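Local coordinates for phosphate-binding protein PstS 2 (Streptococcus pneumoniae, PDB 4H1X) that probably serves as the solute-binding component of the PstSACB ABC transporter, capturing phosphate outside the membrane for import into the cell, at residues 23-26 / 27-31; 42-45 / 46-50; 251-255 / 256-260. All coordinates share one frame; numbering follows the deposited sequence.

Contact 1: residues 23-26 / 27-31; sequences RGAF and TEITG
Thr27 grips the carbonyl of Arg23 twice, through its backbone N and through its hydroxyl, and one turn on Thr30 does the same to Phe26. In the first pair Thr27 OG1 lies 2.9 Å from Arg23 O and reaches it from the face of the carbonyl plane opposite to that used by Thr27 N. The second repeats this two-sided grip, with Thr30 OG1 2.8 Å from Phe26 O. Both hydroxyls fold back along the helix because OG1 sits between the backbone N and the carbonyl carbon (chi1 61° and 58°). The bond from Ile29 N to Ala25 O, 2.9 Å, is nearly straight at 174°, whereas Glu28 N approaches Gly24 O along a more bent line. At Gly31 the helix stops in a Schellman motif: phi is positive, as glycine readily allows, and Gly31 N returns to Glu28 O, one of the two bonds back into the last turn.

The same torsion that brings the Thr30 hydroxyl back to Phe26 O lays its methyl over one face of the Phe26 ring, a CH-pi contact with Thr30 CG2 3.9 Å from the ring centroid and shifted toward the rim. More loosely, Ala25 CB meets Ile29 CD1 at 4.4 Å, and the Thr27 side chain crosses that of Arg23 at a slant, CG2 against CG. The extended Arg23 chain carries its guanidinium to Arg16 O and to a salt bridge with Asp42. Helix 21-30 follows strand 12-16; Phe26 stacks on Tyr70 of strand 67-72 and meets Phe254 of helix 247-254 edge-to-face, while Ala25 packs on Ile232 of strand 223-236.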
loop_
_atom_site.group_PDB
_atom_site.type_symbol
_atom_site.label_atom_id
_atom_site.label_comp_id
_atom_site.label_asym_id
_atom_site.label_seq_id
_atom_site.Cartn_x
_atom_site.Cartn_y
_atom_site.Cartn_z
ATOM N N ARG A 23 -1.365 4.578 7.242
ATOM C CA ARG A 23 -1.808 4.427 8.635
ATOM C C ARG A 23 -2.948 3.397 8.715
ATOM O O ARG A 23 -2.935 2.542 9.592
ATOM C CB ARG A 23 -2.269 5.766 9.209
ATOM C CG ARG A 23 -2.842 5.612 10.631
ATOM C CD ARG A 23 -3.039 6.970 11.266
ATOM N NE ARG A 23 -3.737 6.877 12.555
ATOM C CZ ARG A 23 -3.824 7.874 13.432
ATOM N NH1 ARG A 23 -3.259 9.048 13.172
ATOM N NH2 ARG A 23 -4.471 7.702 14.578
ATOM N N GLY A 24 -3.902 3.502 7.804
ATOM C CA GLY A 24 -5.048 2.596 7.749
ATOM C C GLY A 24 -4.594 1.158 7.609
ATOM O O GLY A 24 -5.050 0.287 8.346
ATOM N N ALA A 25 -3.664 0.918 6.685
ATOM C CA ALA A 25 -3.127 -0.423 6.437
ATOM C C ALA A 25 -2.362 -0.942 7.653
ATOM O O ALA A 25 -2.626 -2.057 8.123
ATOM C CB ALA A 25 -2.221 -0.394 5.231
ATOM N N PHE A 26 -1.416 -0.136 8.163
ATOM C CA PHE A 26 -0.601 -0.506 9.318
ATOM C C PHE A 26 -1.465 -0.884 10.519
ATOM O O PHE A 26 -1.273 -1.950 11.091
ATOM C CB PHE A 26 0.366 0.634 9.706
ATOM C CG PHE A 26 1.228 0.267 10.894
ATOM C CD1 PHE A 26 2.356 -0.536 10.736
ATOM C CD2 PHE A 26 0.903 0.709 12.176
ATOM C CE1 PHE A 26 3.160 -0.876 11.839
ATOM C CE2 PHE A 26 1.693 0.351 13.281
ATOM C CZ PHE A 26 2.805 -0.455 13.107
ATOM N N THR A 27 -2.403 -0.016 10.904
ATOM C CA THR A 27 -3.245 -0.264 12.069
ATOM C C THR A 27 -4.170 -1.475 11.845
ATOM O O THR A 27 -4.403 -2.219 12.791
ATOM C CB THR A 27 -4.026 0.990 12.474
ATOM O OG1 THR A 27 -4.870 1.381 11.399
ATOM C CG2 THR A 27 -3.096 2.156 12.904
ATOM N N GLU A 28 -4.655 -1.693 10.607
ATOM C CA GLU A 28 -5.486 -2.876 10.314
ATOM C C GLU A 28 -4.646 -4.175 10.445
ATOM O O GLU A 28 -5.048 -5.104 11.150
ATOM C CB GLU A 28 -6.116 -2.777 8.911
ATOM C CG GLU A 28 -6.962 -3.981 8.504
ATOM C CD GLU A 28 -8.099 -4.354 9.438
ATOM O OE1 GLU A 28 -8.862 -3.448 9.850
ATOM O OE2 GLU A 28 -8.234 -5.562 9.745
ATOM N N ILE A 29 -3.498 -4.231 9.753
ATOM C CA ILE A 29 -2.631 -5.417 9.739
ATOM C C ILE A 29 -2.126 -5.799 11.156
ATOM O O ILE A 29 -2.129 -6.986 11.499
ATOM C CB ILE A 29 -1.448 -5.251 8.727
ATOM C CG1 ILE A 29 -1.978 -5.085 7.275
ATOM C CG2 ILE A 29 -0.486 -6.463 8.797
ATOM C CD1 ILE A 29 -0.961 -4.424 6.297
ATOM N N THR A 30 -1.702 -4.817 11.970
ATOM C CA THR A 30 -1.207 -5.081 13.334
ATOM C C THR A 30 -2.348 -5.355 14.352
ATOM O O THR A 30 -2.069 -5.779 15.475
ATOM C CB THR A 30 -0.356 -3.890 13.832
ATOM O OG1 THR A 30 -1.168 -2.724 13.779
ATOM C CG2 THR A 30 0.935 -3.706 13.037
ATOM N N GLY A 31 -3.594 -5.068 13.970
ATOM C CA GLY A 31 -4.757 -5.255 14.832
ATOM C C GLY A 31 -5.020 -4.128 15.817
ATOM O O GLY A 31 -5.803 -4.300 16.764
#

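Contact 2: residues 42-45 / 46-50; sequences DNTA and KTAVI
Ala45 O accepts the backbone N-H of Ala48, N to O 3.2 Å, the bond that closes a type I beta turn over Lys46 and Thr47. The N-H points fairly well at its acceptor (156°), yet the donor stands 66° out of the Ala45 carbonyl plane. A water also donates to Ala45 O and spans to Ala48 O, 2.8 Å from it, so it bridges the two ends of the turn. Beside these polar links the methyls meet only lightly: Ala48 CB is 4.4 Å from Ala45 CB and 4.2 Å from Thr44 CG2. Thr44 presents that methyl because CG2 is anti to its backbone N while OG1 stays beside the N, a torsion (chi1 -66°) that leaves the hydroxyl facing Asp42.

The turn belongs to the surface connection from strand 40-42 to strand 49-51, and an Asx turn precedes it. Asp42 OD1 accepts both Thr44 OG1, at 2.6 Å on the syn side, and Thr44 N, at 3.0 Å from above the carboxylate plane; the two donors come from the same face. Thr44 also packs on Thr27 of helix 21-30, and Ala48 leans on Val13 of strand 12-16.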
loop_
_atom_site.group_PDB
_atom_site.type_symbol
_atom_site.label_atom_id
_atom_site.label_comp_id
_atom_site.label_asym_id
_atom_site.label_seq_id
_atom_site.Cartn_x
_atom_site.Cartn_y
_atom_site.Cartn_z
ATOM N N ASP A 42 -9.386 3.130 16.480
ATOM C CA ASP A 42 -7.944 3.166 16.205
ATOM C C ASP A 42 -7.241 3.304 17.548
ATOM O O ASP A 42 -7.284 4.379 18.158
ATOM C CB ASP A 42 -7.576 4.320 15.245
ATOM C CG ASP A 42 -6.113 4.374 14.813
ATOM O OD1 ASP A 42 -5.272 3.701 15.457
ATOM O OD2 ASP A 42 -5.804 5.110 13.844
ATOM N N ASN A 43 -6.576 2.231 18.005
ATOM C CA ASN A 43 -5.917 2.245 19.309
ATOM C C ASN A 43 -4.469 2.789 19.268
ATOM O O ASN A 43 -3.715 2.570 20.227
ATOM C CB ASN A 43 -5.961 0.857 19.951
ATOM C CG ASN A 43 -7.360 0.449 20.328
ATOM O OD1 ASN A 43 -7.944 -0.463 19.735
ATOM N ND2 ASN A 43 -7.957 1.170 21.264
ATOM N N THR A 44 -4.101 3.544 18.209
ATOM C CA THR A 44 -2.766 4.165 18.107
ATOM C C THR A 44 -2.487 4.942 19.392
ATOM O O THR A 44 -3.347 5.718 19.832
ATOM C CB THR A 44 -2.666 5.098 16.882
ATOM O OG1 THR A 44 -2.766 4.345 15.670
ATOM C CG2 THR A 44 -1.375 5.913 16.874
ATOM N N ALA A 45 -1.305 4.730 19.993
ATOM C CA ALA A 45 -0.897 5.404 21.230
ATOM C C ALA A 45 -1.304 6.883 21.223
ATOM O O ALA A 45 -1.043 7.591 20.244
ATOM C CB ALA A 45 0.598 5.280 21.427
ATOM N N LYS A 46 -1.983 7.328 22.298
ATOM C CA LYS A 46 -2.417 8.725 22.424
ATOM C C LYS A 46 -1.210 9.671 22.598
ATOM O O LYS A 46 -1.369 10.868 22.411
ATOM C CB LYS A 46 -3.416 8.898 23.590
ATOM C CG LYS A 46 -4.750 8.151 23.408
ATOM C CD LYS A 46 -5.762 8.925 22.569
ATOM C CE LYS A 46 -7.025 8.140 22.293
ATOM N NZ LYS A 46 -7.914 8.057 23.484
ATOM N N THR A 47 -0.013 9.132 22.921
ATOM C CA THR A 47 1.209 9.941 23.064
ATOM C C THR A 47 1.917 10.134 21.719
ATOM O O THR A 47 2.821 10.980 21.628
ATOM C CB THR A 47 2.190 9.279 24.044
ATOM O OG1 THR A 47 2.566 7.987 23.543
ATOM C CG2 THR A 47 1.642 9.190 25.458
ATOM N N ALA A 48 1.542 9.337 20.682
ATOM C CA ALA A 48 2.209 9.387 19.375
ATOM C C ALA A 48 2.147 10.767 18.734
ATOM O O ALA A 48 1.119 11.442 18.782
ATOM C CB ALA A 48 1.618 8.352 18.424
ATOM N N VAL A 49 3.275 11.210 18.178
ATOM C CA VAL A 49 3.307 12.489 17.450
ATOM C C VAL A 49 3.010 12.171 15.987
ATOM O O VAL A 49 3.194 11.036 15.540
ATOM C CB VAL A 49 4.609 13.310 17.646
ATOM C CG1 VAL A 49 4.776 13.719 19.113
ATOM C CG2 VAL A 49 5.836 12.525 17.146
ATOM N N ILE A 50 2.579 13.166 15.234
ATOM C CA ILE A 50 2.155 12.963 13.845
ATOM C C ILE A 50 3.133 13.534 12.830
ATOM O O ILE A 50 3.606 14.680 12.976
ATOM C CB ILE A 50 0.756 13.640 13.670
ATOM C CG1 ILE A 50 -0.273 13.172 14.737
ATOM C CG2 ILE A 50 0.228 13.534 12.225
ATOM C CD1 ILE A 50 -0.591 11.611 14.803
HETATM O O HOH W 1 -1.386 10.176 18.778
#

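Contact 3: residues 251-255 / 256-260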
loop_
_atom_site.group_PDB
_atom_site.type_symbol
_atom_site.label_atom_id
_atom_site.label_comp_id
_atom_site.label_asym_id
_atom_site.label_seq_id
_atom_site.Cartn_x
_atom_site.Cartn_y
_atom_site.Cartn_z
ATOM N N ALA A 251 2.477 -4.316 17.934
ATOM C CA ALA A 251 1.173 -3.761 18.287
ATOM C C ALA A 251 1.229 -3.087 19.672
ATOM O O ALA A 251 0.676 -1.996 19.830
ATOM C CB ALA A 251 0.108 -4.835 18.247
ATOM N N ASP A 252 1.975 -3.688 20.640
ATOM C CA ASP A 252 2.175 -3.127 21.983
ATOM C C ASP A 252 2.843 -1.744 21.920
ATOM O O ASP A 252 2.427 -0.823 22.628
ATOM C CB ASP A 252 3.025 -4.064 22.842
ATOM C CG ASP A 252 2.284 -5.253 23.426
ATOM O OD1 ASP A 252 1.069 -5.403 23.137
ATOM O OD2 ASP A 252 2.924 -6.041 24.173
ATOM N N VAL A 253 3.867 -1.603 21.062
ATOM C CA VAL A 253 4.585 -0.337 20.915
ATOM C C VAL A 253 3.662 0.738 20.293
ATOM O O VAL A 253 3.535 1.832 20.862
ATOM C CB VAL A 253 5.910 -0.521 20.112
ATOM C CG1 VAL A 253 6.525 0.826 19.734
ATOM C CG2 VAL A 253 6.929 -1.354 20.916
ATOM N N PHE A 254 3.033 0.428 19.148
ATOM C CA PHE A 254 2.233 1.434 18.445
ATOM C C PHE A 254 0.910 1.762 19.155
ATOM O O PHE A 254 0.395 2.857 18.931
ATOM C CB PHE A 254 2.048 1.074 16.973
ATOM C CG PHE A 254 3.260 1.504 16.172
ATOM C CD1 PHE A 254 3.345 2.793 15.643
ATOM C CD2 PHE A 254 4.367 0.667 16.045
ATOM C CE1 PHE A 254 4.478 3.213 14.943
ATOM C CE2 PHE A 254 5.500 1.089 15.333
ATOM C CZ PHE A 254 5.536 2.353 14.766
ATOM N N SER A 255 0.408 0.875 20.054
ATOM C CA SER A 255 -0.787 1.147 20.872
ATOM C C SER A 255 -0.407 1.803 22.217
ATOM O O SER A 255 -1.294 2.112 23.017
ATOM C CB SER A 255 -1.581 -0.136 21.141
ATOM O OG SER A 255 -0.810 -1.000 21.969
ATOM N N GLY A 256 0.888 1.979 22.461
ATOM C CA GLY A 256 1.429 2.627 23.657
ATOM C C GLY A 256 1.447 1.799 24.932
ATOM O O GLY A 256 1.517 2.366 26.025
ATOM N N LYS A 257 1.414 0.459 24.805
ATOM C CA LYS A 257 1.428 -0.479 25.936
ATOM C C LYS A 257 2.848 -0.789 26.419
ATOM O O LYS A 257 3.053 -1.090 27.593
ATOM C CB LYS A 257 0.715 -1.780 25.557
ATOM C CG LYS A 257 -0.793 -1.645 25.422
ATOM C CD LYS A 257 -1.401 -2.919 24.841
ATOM C CE LYS A 257 -2.817 -2.702 24.359
ATOM N NZ LYS A 257 -3.441 -3.966 23.891
ATOM N N LEU A 258 3.805 -0.771 25.496
ATOM C CA LEU A 258 5.220 -1.016 25.723
ATOM C C LEU A 258 5.903 0.291 25.391
ATOM O O LEU A 258 5.868 0.724 24.227
ATOM C CB LEU A 258 5.626 -2.180 24.790
ATOM C CG LEU A 258 6.952 -2.874 25.033
ATOM C CD1 LEU A 258 6.954 -4.233 24.349
ATOM C CD2 LEU A 258 8.120 -2.035 24.502
ATOM N N THR A 259 6.459 0.974 26.410
ATOM C CA THR A 259 6.932 2.353 26.234
ATOM C C THR A 259 8.425 2.595 26.428
ATOM O O THR A 259 8.852 3.751 26.328
ATOM C CB THR A 259 6.172 3.261 27.222
ATOM O OG1 THR A 259 6.491 2.846 28.548
ATOM C CG2 THR A 259 4.656 3.221 27.019
ATOM N N THR A 260 9.211 1.564 26.762
ATOM C CA THR A 260 10.653 1.768 26.943
ATOM C C THR A 260 11.421 0.789 26.081
ATOM O O THR A 260 10.993 -0.349 25.912
ATOM C CB THR A 260 11.056 1.671 28.413
ATOM O OG1 THR A 260 10.520 0.468 28.947
ATOM C CG2 THR A 260 10.590 2.872 29.224
HETATM O O HOH W 2 4.858 2.844 22.959
#
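Asp252 O accepts two backbone donors from beyond the helix: Lys257 N lies in the carbonyl plane at 2.7 Å, and Leu258 N stands above it at 3.2 Å. The Asp252 side chain crosses the extended Lys257 chain at about a right angle, Asp252 OD1 lying 3.9 Å from Lys257 CD; Asp252 OD1 and Lys257 NZ remain 4.8 Å apart, so any attraction between the charges is probably modest. Val253 O accepts Gly256 N and a water that also donates to Leu258 O, tying the helix to the departing chain. Here Val253 CG2 touches Leu258 CD2 at 3.8 Å; Leu258 has its CG anti to the backbone N (chi1 -166°), a torsion that brings CD2 to that methyl. Phe254 points away from 256-260, against Ile68 of strand 67-72. Ser255 bonds back to Ala251 O through its backbone N and through OG, the latter at 2.8 Å, from opposite faces of the carbonyl plane; Ser255 OG also rests 3.5 Å from Lys257 CD. Gly256, with phi 77°, reverses the chain, and this positive phi together with the bonds from Gly256 N to Val253 O and from Lys257 N to Asp252 O makes the Schellman motif that ends helix 247-254.

Contacts 1 and 3 both end a helix with a glycine in a Schellman motif, and both use side-chain hydroxyls, two in contact 1 and one in contact 3, to double helical backbone bonds; contact 2 is a turn between strands, where a carboxylate accepts from Thr44 and a water bridges two carbonyls. Contacts 1 and 3 are partly buried and contact 2 is a surface contact; contact 1 is the closest to the centre of the chain, about 11 Å centre to centre, against about 21 and 23 Å. The three adjoin: Arg23 and Asp42 join contacts 1 and 2, the Phe26 and Phe254 rings join 1 and 3, and a probable hydrogen bond from Ala45 N to Phe254 O joins 2 and 3.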